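Local coordinates for protein lysyl oxidase (Pichia pastoris, PDB 1W7C) that probably oxidises primary amines, including the side-chain amine of lysine in proteins, to aldehydes using a copper ion and a topaquinone cofactor, at residues I341-S346 / V581-K586; I532-F537 / L556-E561; N601-K606 / V628-F633; L612-A617 / V645-L650. All coordinates share one frame; numbering follows the deposited sequence. Where two conformers were deposited one is given.

Contact 1: residues I341-S346 / V581-K586; sequences IAEYGS and VHRIVK
Glu343 and Arg583 form a two-point salt bridge in the buried interior, where a charge of either sign would be costly without its mate. Arg583 presents the side of its guanidinium, NE giving a hydrogen bond to Glu343 OE2 at 2.8 Å and NH2 one to Glu343 OE1 at 2.9 Å. The flat groups are twisted 43° apart: NE meets OE2 from above the carboxylate plane, and NH2 reaches the syn side of OE1 from outside that plane. Glu343 is stretched out, its CG anti to the backbone N (chi1 -178°), whereas Arg583 bends at chi3 (68°) to bring its NE edge to the acid. A water donating to Glu343 OE2 at 2.7 Å also accepts from the backbone N of Val585. Aliphatic groups suit the flanks: Ile341 CD1 lies 4.0 Å from Arg583 CD, and Val585 CG1 is 3.4 Å from Glu343 OE1. The carbonyl O of Val585 sits over one guanidinium face. Strand 329-344 runs between strands 355-357 and 488-498, whose Phe355 and Val491 touch Arg583; the second of these strands carries the copper ligands His488 and His490, while Asn528 of the second subunit binds the loop at Lys586.

Contact 2: residues I532-F537 / L556-E561; sequences IAREVF and LIESAE. Unlike the reference sequence in segment 532-537: Phe537 (reference Leu).
Arg534 sends CG anti to its own backbone N (chi1 176°) and stays extended as far as NE, while Glu558 places CG anti to its carbonyl carbon and is likewise extended beyond it; from strands lying on either side of a third, the two chains approach from opposite directions and meet at their charged groups. The last rotatable bond of Arg534 turns the guanidinium roughly square to the chain, into nearly the same plane as the carboxylate, with only 16° between them. The result is a side-on, two-nitrogen salt bridge. NE donates to Glu558 OE2 at 2.9 Å, with the hydrogen almost exactly on the line (179°), and NH2 donates to Glu558 OE1 at 2.8 Å. Each oxygen uses its syn lone pair, the side facing its twin.

The strands that carry these residues, 526-536 and 553-559, do not pair with each other but lie to either side of strand 504-518, so the bridge reaches across the middle strand. That strand contributes to both partners: Ser508 OG is hydrogen-bonded to Glu558 OE2, and Tyr510 packs on Arg534. A long, flexible arginine suits the exposed end, and a glutamate the buried one. Because the carboxylate is buried but gripped by two guanidinium nitrogens as well as by Ser508, it probably stays ionised, its charge neutralised by an arginine that remains partly in contact with solvent.

Contact 3: residues N601-K606 / V628-F633; sequences NLFLTK and VNFNAF. With CA (calcium ion), chain E.
Phe603, on strand 602-606, meets Phe630 at the start of a short 3-10 turn (630-633) whose end supplies a calcium ligand, so the contact joins a strand of the enzyme domain to a calcium-binding loop. The aromatic interaction is T-shaped. Phe630 directs its edge at the face of Phe603, with ring planes 70° apart and centroids separated by 5.0 Å. Its CE2 stands above that face, offset toward the rim, 3.6 Å from Phe603 CD1. Phe630 CG lies anti to the backbone N (chi1 177°), which carries the ring out of the turn toward the strand. With an alanine at Phe603 the edge of Phe630 would probably lose the face it rests against, leaving a gap between strand and turn.

The aliphatic part is slighter: Thr605 CG2 touches Phe633 CB at 4.1 Å, a methyl being small enough for the side where the two backbones come nearest.

Hydrogen bonds shape the loop itself. Asn629 OD1 accepts from the backbone N of Asn631 at 3.0 Å, an Asx turn leading into the 3-10 segment, where Phe633 N bonds to Phe630 O.

Glu540, Asp635 and Glu637 complete the calcium site together with waters, one of which has its O 2.8 Å from Lys606 O, to which it probably donates; Phe633 itself binds through its backbone O, 2.4 Å from the calcium ion.

Contact 4: residues L612-A617 / V645-L650; sequences LRSSTA and VAWVNL
Leu612 begins the contact with its backbone rather than its side chain: its carbonyl O lies at the edge of the Trp647 indole, 4.1 Å from CH2, and takes its hydrogen bond from Lys495. At Arg613 the main chain passes the ring, the carbonyl carbon 4.3 Å from Trp647 CZ3, while its side chain leaves the backbone pointing away from the strand. Its NE donates to Ser615 O at 2.8 Å, in the carbonyl plane, and NH2 makes a salt bridge with Asp316, so the arginine links Ser615 O of its own loop to Asp316. Ser614 makes the closest approach, its CB 3.8 Å from Trp647 CZ3. Its OG sits between the backbone N and the carbonyl carbon (chi1 55°) and is hydrogen-bonded to Asn493 of strand 488-498, a serine being slim enough to pass the ring and polar enough to use that partner. Ser615 then turns to Glu339.

Trp647 reaches this loop from strand 642-654, with Val645 CG1 over one indole face and NE1 hydrogen-bonded to Thr605 OG1. A serine in place of Trp647 would probably leave a gap beside the backbone of 612-614 and Thr605 without its indole partner. No hydrogen bond crosses between the two segments. They meet through van der Waals contact, and each polar group mentioned finds its partner within its own segment or elsewhere in the chain, so the indole carbons pack on the loop while NE1 keeps its bond to Thr605.

Overall arrangement
All four contacts belong to the copper amine oxidase enzyme domain and reach its extended system of strands. Contacts 3 and 4 are the closest pair, their centres 8 Å apart: strands 602-606 and 642-654 are antiparallel neighbours, and Phe633 CZ packs 3.3 Å from Arg613 O. Along the chain their segments alternate. Contact 2 lies about 20 Å from contact 3, centre to centre, and joins it through Phe537 and Ile557, which both pack on Leu604. Contact 1, about 18 Å from contact 3, touches it where His582 meets Asn601; it spans the longest interval of sequence, within which contact 2 falls. Contacts 1, 3 and 4 tie loops to strands, from near the copper site to the calcium bound by Phe633, whereas contact 2 ties strand to strand farther out.

Contact 1: residues I341-S346 / V581-K586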
loop_
_atom_site.group_PDB
_atom_site.type_symbol
_atom_site.label_atom_id
_atom_site.label_comp_id
_atom_site.label_asym_id
_atom_site.label_seq_id
_atom_site.Cartn_x
_atom_site.Cartn_y
_atom_site.Cartn_z
ATOM N N ILE A 341 -17.332 10.009 -5.549
ATOM C CA ILE A 341 -17.970 11.120 -4.835
ATOM C C ILE A 341 -16.917 11.937 -4.104
ATOM O O ILE A 341 -15.854 11.430 -3.706
ATOM C CB ILE A 341 -19.088 10.674 -3.852
ATOM C CG1 ILE A 341 -18.517 9.744 -2.784
ATOM C CG2 ILE A 341 -20.224 10.059 -4.668
ATOM C CD1 ILE A 341 -19.505 9.476 -1.617
ATOM N N ALA A 342 -17.229 13.209 -3.935
ATOM C CA ALA A 342 -16.427 14.087 -3.113
ATOM C C ALA A 342 -17.382 14.882 -2.253
ATOM O O ALA A 342 -18.135 15.726 -2.776
ATOM C CB ALA A 342 -15.563 15.007 -3.956
ATOM N N GLU A 343 -17.417 14.566 -0.956
ATOM C CA GLU A 343 -18.412 15.069 -0.053
ATOM C C GLU A 343 -17.736 15.927 1.024
ATOM O O GLU A 343 -16.933 15.410 1.811
ATOM C CB GLU A 343 -19.145 13.901 0.610
ATOM C CG GLU A 343 -20.253 14.330 1.566
ATOM C CD GLU A 343 -20.853 13.199 2.362
ATOM O OE1 GLU A 343 -21.910 13.446 2.973
ATOM O OE2 GLU A 343 -20.225 12.119 2.451
ATOM N N TYR A 344 -18.069 17.206 1.052
ATOM C CA TYR A 344 -17.392 18.198 1.904
ATOM C C TYR A 344 -18.152 18.465 3.175
ATOM O O TYR A 344 -19.393 18.422 3.174
ATOM C CB TYR A 344 -17.168 19.516 1.120
ATOM C CG TYR A 344 -16.140 19.365 0.031
ATOM C CD1 TYR A 344 -16.415 18.638 -1.118
ATOM C CD2 TYR A 344 -14.848 19.913 0.145
ATOM C CE1 TYR A 344 -15.473 18.446 -2.087
ATOM C CE2 TYR A 344 -13.903 19.701 -0.826
ATOM C CZ TYR A 344 -14.224 18.967 -1.931
ATOM O OH TYR A 344 -13.262 18.775 -2.882
ATOM N N GLY A 345 -17.404 18.727 4.251
ATOM C CA GLY A 345 -17.968 19.237 5.490
ATOM C C GLY A 345 -17.448 20.634 5.742
ATOM O O GLY A 345 -16.263 20.877 5.572
ATOM N N SER A 346 -18.310 21.551 6.188
ATOM C CA SER A 346 -17.877 22.944 6.298
ATOM C C SER A 346 -18.795 23.746 7.171
ATOM O O SER A 346 -19.895 23.326 7.458
ATOM C CB SER A 346 -17.912 23.562 4.903
ATOM O OG SER A 346 -17.494 24.913 4.863
ATOM N N VAL A 581 -11.604 2.796 3.398
ATOM C CA VAL A 581 -12.489 3.629 4.181
ATOM C C VAL A 581 -13.745 3.989 3.401
ATOM O O VAL A 581 -13.781 3.939 2.190
ATOM C CB VAL A 581 -11.796 4.902 4.697
ATOM C CG1 VAL A 581 -10.478 4.565 5.466
ATOM C CG2 VAL A 581 -11.492 5.864 3.582
ATOM N N HIS A 582 -14.789 4.323 4.155
ATOM C CA HIS A 582 -16.077 4.727 3.632
ATOM C C HIS A 582 -16.480 6.093 4.207
ATOM O O HIS A 582 -15.744 6.683 5.000
ATOM C CB HIS A 582 -17.139 3.649 3.926
ATOM C CG HIS A 582 -17.321 3.343 5.375
ATOM N ND1 HIS A 582 -17.882 4.218 6.277
ATOM C CD2 HIS A 582 -16.938 2.264 6.096
ATOM C CE1 HIS A 582 -17.864 3.674 7.489
ATOM N NE2 HIS A 582 -17.283 2.497 7.405
ATOM N N ARG A 583 -17.640 6.594 3.811
ATOM C CA ARG A 583 -18.094 7.881 4.273
ATOM C C ARG A 583 -18.131 7.970 5.773
ATOM O O ARG A 583 -18.578 7.048 6.458
ATOM C CB ARG A 583 -19.506 8.188 3.769
ATOM C CG ARG A 583 -19.650 8.517 2.306
ATOM C CD ARG A 583 -21.130 8.633 1.897
ATOM N NE ARG A 583 -21.754 9.780 2.503
ATOM C CZ ARG A 583 -23.040 9.884 2.813
ATOM N NH1 ARG A 583 -23.870 8.872 2.637
ATOM N NH2 ARG A 583 -23.495 11.013 3.312
ATOM N N ILE A 584 -17.730 9.111 6.280
ATOM C CA ILE A 584 -17.945 9.506 7.687
ATOM C C ILE A 584 -19.382 9.932 7.921
ATOM O O ILE A 584 -20.033 9.457 8.848
ATOM C CB ILE A 584 -16.961 10.608 8.085
ATOM C CG1 ILE A 584 -15.532 10.091 7.978
ATOM C CG2 ILE A 584 -17.281 11.105 9.509
ATOM C CD1 ILE A 584 -14.452 11.160 8.057
ATOM N N VAL A 585 -19.878 10.846 7.103
ATOM C CA VAL A 585 -21.263 11.344 7.242
ATOM C C VAL A 585 -22.266 10.208 6.951
ATOM O O VAL A 585 -22.007 9.386 6.050
ATOM C CB VAL A 585 -21.462 12.529 6.277
ATOM C CG1 VAL A 585 -22.937 12.965 6.223
ATOM C CG2 VAL A 585 -20.527 13.676 6.655
ATOM N N LYS A 586 -23.370 10.197 7.687
ATOM C CA LYS A 586 -24.399 9.173 7.561
ATOM C C LYS A 586 -25.622 9.652 6.786
ATOM O O LYS A 586 -26.195 8.899 5.996
ATOM C CB LYS A 586 -24.824 8.675 8.959
ATOM C CG LYS A 586 -23.589 8.218 9.842
ATOM C CD LYS A 586 -22.662 7.258 9.123
ATOM C CE LYS A 586 -21.414 6.864 9.939
ATOM N NZ LYS A 586 -20.267 6.421 9.037
HETATM O O HOH W 1 -18.509 12.055 4.556
#

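Contact 2: residues I532-F537 / L556-E561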
loop_
_atom_site.group_PDB
_atom_site.type_symbol
_atom_site.label_atom_id
_atom_site.label_comp_id
_atom_site.label_asym_id
_atom_site.label_seq_id
_atom_site.Cartn_x
_atom_site.Cartn_y
_atom_site.Cartn_z
ATOM N N ILE A 532 -8.554 -20.033 13.278
ATOM C CA ILE A 532 -9.435 -19.621 12.192
ATOM C C ILE A 532 -10.785 -20.352 12.250
ATOM O O ILE A 532 -10.859 -21.476 12.717
ATOM C CB ILE A 532 -8.756 -19.868 10.828
ATOM C CG1 ILE A 532 -8.233 -21.328 10.680
ATOM C CG2 ILE A 532 -7.606 -18.876 10.671
ATOM C CD1 ILE A 532 -8.111 -21.829 9.249
ATOM N N ALA A 533 -11.806 -19.702 11.704
ATOM C CA ALA A 533 -13.126 -20.309 11.524
ATOM C C ALA A 533 -13.670 -19.781 10.194
ATOM O O ALA A 533 -13.731 -18.577 9.981
ATOM C CB ALA A 533 -14.096 -19.973 12.670
ATOM N N ARG A 534 -14.024 -20.685 9.284
ATOM C CA ARG A 534 -14.656 -20.306 8.018
ATOM C C ARG A 534 -16.129 -20.058 8.255
ATOM O O ARG A 534 -16.844 -20.941 8.732
ATOM C CB ARG A 534 -14.445 -21.374 6.944
ATOM C CG ARG A 534 -15.157 -21.098 5.644
ATOM C CD ARG A 534 -14.841 -22.121 4.606
ATOM N NE ARG A 534 -15.635 -22.085 3.378
ATOM C CZ ARG A 534 -16.801 -22.682 3.224
ATOM N NH1 ARG A 534 -17.380 -23.294 4.240
ATOM N NH2 ARG A 534 -17.401 -22.678 2.061
ATOM N N GLU A 535 -16.597 -18.884 7.844
ATOM C CA GLU A 535 -18.004 -18.525 7.935
ATOM C C GLU A 535 -18.504 -18.145 6.562
ATOM O O GLU A 535 -17.876 -17.390 5.883
ATOM C CB GLU A 535 -18.209 -17.346 8.904
ATOM C CG GLU A 535 -17.692 -17.591 10.303
ATOM C CD GLU A 535 -18.004 -16.480 11.305
ATOM O OE1 GLU A 535 -18.327 -15.346 10.889
ATOM O OE2 GLU A 535 -17.883 -16.746 12.511
ATOM N N VAL A 536 -19.644 -18.687 6.169
ATOM C CA VAL A 536 -20.246 -18.401 4.864
ATOM C C VAL A 536 -21.172 -17.205 4.977
ATOM O O VAL A 536 -21.963 -17.133 5.884
ATOM C CB VAL A 536 -21.036 -19.596 4.371
ATOM C CG1 VAL A 536 -21.723 -19.297 3.024
ATOM C CG2 VAL A 536 -20.137 -20.797 4.258
ATOM N N PHE A 537 -21.036 -16.257 4.050
ATOM C CA PHE A 537 -21.982 -15.140 3.908
ATOM C C PHE A 537 -23.198 -15.691 3.146
ATOM O O PHE A 537 -23.200 -15.751 1.916
ATOM C CB PHE A 537 -21.338 -13.971 3.151
ATOM C CG PHE A 537 -20.299 -13.229 3.925
ATOM C CD1 PHE A 537 -18.988 -13.312 3.571
ATOM C CD2 PHE A 537 -20.639 -12.352 4.930
ATOM C CE1 PHE A 537 -18.017 -12.637 4.250
ATOM C CE2 PHE A 537 -19.651 -11.624 5.586
ATOM C CZ PHE A 537 -18.353 -11.793 5.266
ATOM N N LEU A 556 -13.151 -14.157 0.970
ATOM C CA LEU A 556 -13.033 -14.968 -0.218
ATOM C C LEU A 556 -14.297 -14.963 -1.062
ATOM O O LEU A 556 -15.408 -15.022 -0.525
ATOM C CB LEU A 556 -12.705 -16.435 0.123
ATOM C CG LEU A 556 -11.475 -16.746 0.960
ATOM C CD1 LEU A 556 -11.381 -18.226 1.239
ATOM C CD2 LEU A 556 -10.209 -16.183 0.322
ATOM N N ILE A 557 -14.104 -15.013 -2.379
ATOM C CA ILE A 557 -15.091 -15.513 -3.293
ATOM C C ILE A 557 -14.632 -16.892 -3.749
ATOM O O ILE A 557 -13.585 -17.036 -4.362
ATOM C CB ILE A 557 -15.313 -14.581 -4.477
ATOM C CG1 ILE A 557 -15.674 -13.152 -4.013
ATOM C CG2 ILE A 557 -16.367 -15.166 -5.433
ATOM C CD1 ILE A 557 -16.900 -12.993 -3.184
ATOM N N GLU A 558 -15.432 -17.900 -3.402
ATOM C CA GLU A 558 -15.131 -19.306 -3.681
ATOM C C GLU A 558 -16.006 -19.841 -4.808
ATOM O O GLU A 558 -17.168 -19.467 -4.945
ATOM C CB GLU A 558 -15.481 -20.170 -2.441
ATOM C CG GLU A 558 -14.723 -19.833 -1.171
ATOM C CD GLU A 558 -15.118 -20.729 -0.016
ATOM O OE1 GLU A 558 -16.057 -21.586 -0.155
ATOM O OE2 GLU A 558 -14.533 -20.572 1.110
ATOM N N SER A 559 -15.452 -20.747 -5.597
ATOM C CA SER A 559 -16.296 -21.589 -6.441
ATOM C C SER A 559 -17.251 -22.377 -5.539
ATOM O O SER A 559 -16.827 -22.909 -4.525
ATOM C CB SER A 559 -15.447 -22.562 -7.201
ATOM O OG SER A 559 -16.273 -23.370 -8.035
ATOM N N ALA A 560 -18.508 -22.527 -5.952
ATOM C CA ALA A 560 -19.454 -23.323 -5.179
ATOM C C ALA A 560 -19.112 -24.805 -5.221
ATOM O O ALA A 560 -19.336 -25.510 -4.229
ATOM C CB ALA A 560 -20.886 -23.093 -5.628
ATOM N N GLU A 561 -18.589 -25.265 -6.354
ATOM C CA GLU A 561 -18.395 -26.685 -6.595
ATOM C C GLU A 561 -16.951 -27.119 -6.863
ATOM O O GLU A 561 -16.599 -28.262 -6.553
ATOM C CB GLU A 561 -19.287 -27.156 -7.772
ATOM C CG GLU A 561 -20.742 -26.642 -7.784
ATOM C CD GLU A 561 -21.651 -27.348 -6.804
ATOM O OE1 GLU A 561 -21.248 -28.390 -6.244
ATOM O OE2 GLU A 561 -22.779 -26.847 -6.594
#

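Contact 3: residues N601-K606 / V628-F633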
loop_
_atom_site.group_PDB
_atom_site.type_symbol
_atom_site.label_atom_id
_atom_site.label_comp_id
_atom_site.label_asym_id
_atom_site.label_seq_id
_atom_site.Cartn_x
_atom_site.Cartn_y
_atom_site.Cartn_z
ATOM N N ASN A 601 -17.446 -0.632 3.624
ATOM C CA ASN A 601 -16.302 -0.916 2.752
ATOM C C ASN A 601 -16.639 -1.698 1.473
ATOM O O ASN A 601 -16.039 -1.478 0.432
ATOM C CB ASN A 601 -15.193 -1.651 3.506
ATOM C CG ASN A 601 -14.560 -0.846 4.605
ATOM O OD1 ASN A 601 -14.456 -1.338 5.746
ATOM N ND2 ASN A 601 -14.097 0.339 4.297
ATOM N N LEU A 602 -17.579 -2.646 1.598
ATOM C CA LEU A 602 -17.947 -3.479 0.470
ATOM C C LEU A 602 -19.324 -4.107 0.684
ATOM O O LEU A 602 -19.821 -4.244 1.813
ATOM C CB LEU A 602 -16.901 -4.487 0.101
ATOM C CG LEU A 602 -16.640 -5.911 0.464
ATOM C CD1 LEU A 602 -17.739 -6.865 0.262
ATOM C CD2 LEU A 602 -15.478 -6.374 -0.431
ATOM N N PHE A 603 -19.950 -4.445 -0.441
ATOM C CA PHE A 603 -21.225 -5.129 -0.441
ATOM C C PHE A 603 -21.151 -6.313 -1.380
ATOM O O PHE A 603 -20.493 -6.267 -2.414
ATOM C CB PHE A 603 -22.335 -4.207 -0.953
ATOM C CG PHE A 603 -22.683 -3.078 -0.010
ATOM C CD1 PHE A 603 -21.992 -1.869 -0.071
ATOM C CD2 PHE A 603 -23.647 -3.230 0.936
ATOM C CE1 PHE A 603 -22.298 -0.855 0.828
ATOM C CE2 PHE A 603 -23.967 -2.216 1.810
ATOM C CZ PHE A 603 -23.271 -1.028 1.783
ATOM N N LEU A 604 -21.826 -7.394 -1.000
ATOM C CA LEU A 604 -21.966 -8.589 -1.867
ATOM C C LEU A 604 -23.406 -8.743 -2.278
ATOM O O LEU A 604 -24.294 -8.724 -1.399
ATOM C CB LEU A 604 -21.539 -9.822 -1.065
ATOM C CG LEU A 604 -20.088 -9.805 -0.578
ATOM C CD1 LEU A 604 -19.834 -10.988 0.348
ATOM C CD2 LEU A 604 -19.084 -9.830 -1.699
ATOM N N THR A 605 -23.676 -8.852 -3.576
ATOM C CA THR A 605 -25.029 -9.043 -4.052
ATOM C C THR A 605 -25.118 -10.162 -5.058
ATOM O O THR A 605 -24.116 -10.583 -5.660
ATOM C CB THR A 605 -25.597 -7.778 -4.692
ATOM O OG1 THR A 605 -24.857 -7.492 -5.895
ATOM C CG2 THR A 605 -25.507 -6.556 -3.743
ATOM N N LYS A 606 -26.342 -10.625 -5.296
ATOM C CA LYS A 606 -26.630 -11.553 -6.377
ATOM C C LYS A 606 -26.615 -10.794 -7.691
ATOM O O LYS A 606 -27.309 -9.807 -7.852
ATOM C CB LYS A 606 -27.966 -12.252 -6.109
ATOM C CG LYS A 606 -28.488 -13.105 -7.221
ATOM C CD LYS A 606 -29.900 -13.641 -6.865
ATOM C CE LYS A 606 -30.536 -14.409 -7.938
ATOM N NZ LYS A 606 -31.772 -14.977 -7.406
ATOM N N VAL A 628 -31.108 5.093 -9.762
ATOM C CA VAL A 628 -30.611 3.951 -9.012
ATOM C C VAL A 628 -30.454 4.329 -7.543
ATOM O O VAL A 628 -29.679 5.249 -7.189
ATOM C CB VAL A 628 -29.276 3.447 -9.578
ATOM C CG1 VAL A 628 -28.654 2.412 -8.619
ATOM C CG2 VAL A 628 -29.473 2.821 -10.952
ATOM N N ASN A 629 -31.191 3.606 -6.705
ATOM C CA ASN A 629 -30.959 3.591 -5.281
ATOM C C ASN A 629 -30.282 2.265 -4.981
ATOM O O ASN A 629 -30.901 1.222 -5.087
ATOM C CB ASN A 629 -32.259 3.746 -4.522
ATOM C CG ASN A 629 -32.039 3.816 -3.013
ATOM O OD1 ASN A 629 -31.076 3.237 -2.496
ATOM N ND2 ASN A 629 -32.928 4.510 -2.302
ATOM N N PHE A 630 -28.993 2.325 -4.652
ATOM C CA PHE A 630 -28.195 1.120 -4.461
ATOM C C PHE A 630 -28.818 0.179 -3.421
ATOM O O PHE A 630 -28.659 -1.018 -3.508
ATOM C CB PHE A 630 -26.781 1.501 -4.072
ATOM C CG PHE A 630 -25.879 0.328 -3.774
ATOM C CD1 PHE A 630 -25.288 -0.375 -4.804
ATOM C CD2 PHE A 630 -25.660 -0.084 -2.470
ATOM C CE1 PHE A 630 -24.440 -1.442 -4.560
ATOM C CE2 PHE A 630 -24.804 -1.162 -2.216
ATOM C CZ PHE A 630 -24.233 -1.853 -3.262
ATOM N N ASN A 631 -29.472 0.736 -2.397
ATOM C CA ASN A 631 -30.024 -0.090 -1.362
ATOM C C ASN A 631 -31.106 -1.041 -1.874
ATOM O O ASN A 631 -31.377 -2.036 -1.230
ATOM C CB ASN A 631 -30.589 0.784 -0.234
ATOM C CG ASN A 631 -29.514 1.370 0.651
ATOM O OD1 ASN A 631 -28.334 0.966 0.567
ATOM N ND2 ASN A 631 -29.889 2.359 1.465
ATOM N N ALA A 632 -31.686 -0.758 -3.047
ATOM C CA ALA A 632 -32.667 -1.658 -3.641
ATOM C C ALA A 632 -32.047 -3.023 -3.977
ATOM O O ALA A 632 -32.753 -4.026 -4.095
ATOM C CB ALA A 632 -33.291 -1.035 -4.877
ATOM N N PHE A 633 -30.720 -3.067 -4.181
ATOM C CA PHE A 633 -30.061 -4.328 -4.501
ATOM C C PHE A 633 -30.018 -5.288 -3.299
ATOM O O PHE A 633 -29.830 -6.485 -3.468
ATOM C CB PHE A 633 -28.583 -4.126 -4.877
ATOM C CG PHE A 633 -28.308 -3.267 -6.091
ATOM C CD1 PHE A 633 -29.318 -2.643 -6.820
ATOM C CD2 PHE A 633 -26.983 -3.096 -6.506
ATOM C CE1 PHE A 633 -28.963 -1.835 -7.941
ATOM C CE2 PHE A 633 -26.660 -2.293 -7.604
ATOM C CZ PHE A 633 -27.669 -1.703 -8.342
HETATM CA CA CA E . -30.469 -8.622 -4.203
HETATM O O HOH W 2 -29.237 -8.518 -6.262
HETATM O O HOH W 3 -32.011 -7.468 -5.666
#

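Contact 4: residues L612-A617 / V645-L650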
loop_
_atom_site.group_PDB
_atom_site.type_symbol
_atom_site.label_atom_id
_atom_site.label_comp_id
_atom_site.label_asym_id
_atom_site.label_seq_id
_atom_site.Cartn_x
_atom_site.Cartn_y
_atom_site.Cartn_z
ATOM N N LEU A 612 -27.152 -3.337 -13.041
ATOM C CA LEU A 612 -26.051 -3.062 -13.902
ATOM C C LEU A 612 -25.018 -2.190 -13.229
ATOM O O LEU A 612 -23.809 -2.406 -13.386
ATOM C CB LEU A 612 -26.606 -2.352 -15.139
ATOM C CG LEU A 612 -25.567 -1.775 -16.098
ATOM C CD1 LEU A 612 -24.734 -2.876 -16.697
ATOM C CD2 LEU A 612 -26.281 -0.955 -17.166
ATOM N N ARG A 613 -25.510 -1.209 -12.484
ATOM C CA ARG A 613 -24.660 -0.094 -12.045
ATOM C C ARG A 613 -25.169 0.469 -10.715
ATOM O O ARG A 613 -26.367 0.507 -10.467
ATOM C CB ARG A 613 -24.631 1.004 -13.117
ATOM C CG ARG A 613 -26.011 1.542 -13.521
ATOM C CD ARG A 613 -25.936 2.401 -14.794
ATOM N NE ARG A 613 -24.977 3.479 -14.619
ATOM C CZ ARG A 613 -24.367 4.124 -15.572
ATOM N NH1 ARG A 613 -24.701 3.873 -16.828
ATOM N NH2 ARG A 613 -23.459 5.027 -15.267
ATOM N N SER A 614 -24.224 0.902 -9.868
ATOM C CA SER A 614 -24.548 1.351 -8.527
ATOM C C SER A 614 -24.917 2.838 -8.434
ATOM O O SER A 614 -25.368 3.266 -7.382
ATOM C CB SER A 614 -23.394 1.047 -7.606
ATOM O OG SER A 614 -22.223 1.628 -8.128
ATOM N N SER A 615 -24.615 3.607 -9.481
ATOM C CA SER A 615 -25.012 4.997 -9.621
ATOM C C SER A 615 -25.267 5.249 -11.077
ATOM O O SER A 615 -25.039 4.346 -11.909
ATOM C CB SER A 615 -23.910 5.930 -9.103
ATOM O OG SER A 615 -24.376 7.273 -9.048
ATOM N N THR A 616 -25.751 6.436 -11.404
ATOM C CA THR A 616 -25.932 6.870 -12.798
ATOM C C THR A 616 -25.529 8.313 -12.913
ATOM O O THR A 616 -25.462 9.016 -11.906
ATOM C CB THR A 616 -27.426 6.732 -13.252
ATOM O OG1 THR A 616 -28.203 7.788 -12.698
ATOM C CG2 THR A 616 -28.038 5.410 -12.868
ATOM N N ALA A 617 -25.361 8.788 -14.132
ATOM C CA ALA A 617 -25.076 10.195 -14.386
ATOM C C ALA A 617 -26.278 11.085 -14.033
ATOM O O ALA A 617 -26.134 12.286 -13.975
ATOM C CB ALA A 617 -24.705 10.418 -15.853
ATOM N N VAL A 645 -21.646 -10.637 -7.059
ATOM C CA VAL A 645 -20.900 -9.439 -7.433
ATOM C C VAL A 645 -20.437 -8.766 -6.123
ATOM O O VAL A 645 -21.214 -8.648 -5.163
ATOM C CB VAL A 645 -21.806 -8.425 -8.193
ATOM C CG1 VAL A 645 -21.069 -7.146 -8.525
ATOM C CG2 VAL A 645 -22.408 -9.067 -9.408
ATOM N N ALA A 646 -19.152 -8.380 -6.089
ATOM C CA ALA A 646 -18.640 -7.575 -4.988
ATOM C C ALA A 646 -18.549 -6.134 -5.468
ATOM O O ALA A 646 -17.987 -5.844 -6.478
ATOM C CB ALA A 646 -17.282 -8.067 -4.520
ATOM N N TRP A 647 -19.118 -5.247 -4.668
ATOM C CA TRP A 647 -19.070 -3.796 -4.930
ATOM C C TRP A 647 -18.103 -3.273 -3.860
ATOM O O TRP A 647 -18.455 -3.240 -2.667
ATOM C CB TRP A 647 -20.490 -3.189 -4.770
ATOM C CG TRP A 647 -21.542 -3.835 -5.628
ATOM C CD1 TRP A 647 -22.262 -4.907 -5.278
ATOM C CD2 TRP A 647 -22.031 -3.424 -6.931
ATOM N NE1 TRP A 647 -23.121 -5.249 -6.292
ATOM C CE2 TRP A 647 -23.006 -4.354 -7.318
ATOM C CE3 TRP A 647 -21.692 -2.406 -7.825
ATOM C CZ2 TRP A 647 -23.707 -4.265 -8.522
ATOM C CZ3 TRP A 647 -22.382 -2.304 -9.028
ATOM C CH2 TRP A 647 -23.376 -3.246 -9.380
ATOM N N VAL A 648 -16.886 -2.933 -4.310
ATOM C CA VAL A 648 -15.762 -2.674 -3.450
ATOM C C VAL A 648 -15.430 -1.203 -3.460
ATOM O O VAL A 648 -15.300 -0.604 -4.516
ATOM C CB VAL A 648 -14.518 -3.491 -3.877
ATOM C CG1 VAL A 648 -13.407 -3.228 -2.925
ATOM C CG2 VAL A 648 -14.858 -4.976 -3.951
ATOM N N ASN A 649 -15.325 -0.593 -2.278
ATOM C CA ASN A 649 -15.012 0.811 -2.164
ATOM C C ASN A 649 -13.568 1.104 -1.780
ATOM O O ASN A 649 -12.950 0.392 -0.976
ATOM C CB ASN A 649 -15.932 1.487 -1.145
ATOM C CG ASN A 649 -17.359 1.440 -1.567
ATOM O OD1 ASN A 649 -17.660 1.523 -2.770
ATOM N ND2 ASN A 649 -18.262 1.292 -0.592
ATOM N N LEU A 650 -13.059 2.186 -2.361
ATOM C CA LEU A 650 -11.790 2.817 -1.977
ATOM C C LEU A 650 -12.087 4.232 -1.583
ATOM O O LEU A 650 -12.967 4.874 -2.141
ATOM C CB LEU A 650 -10.829 2.788 -3.167
ATOM C CG LEU A 650 -10.292 1.422 -3.581
ATOM C CD1 LEU A 650 -9.327 1.545 -4.709
ATOM C CD2 LEU A 650 -9.659 0.708 -2.408
#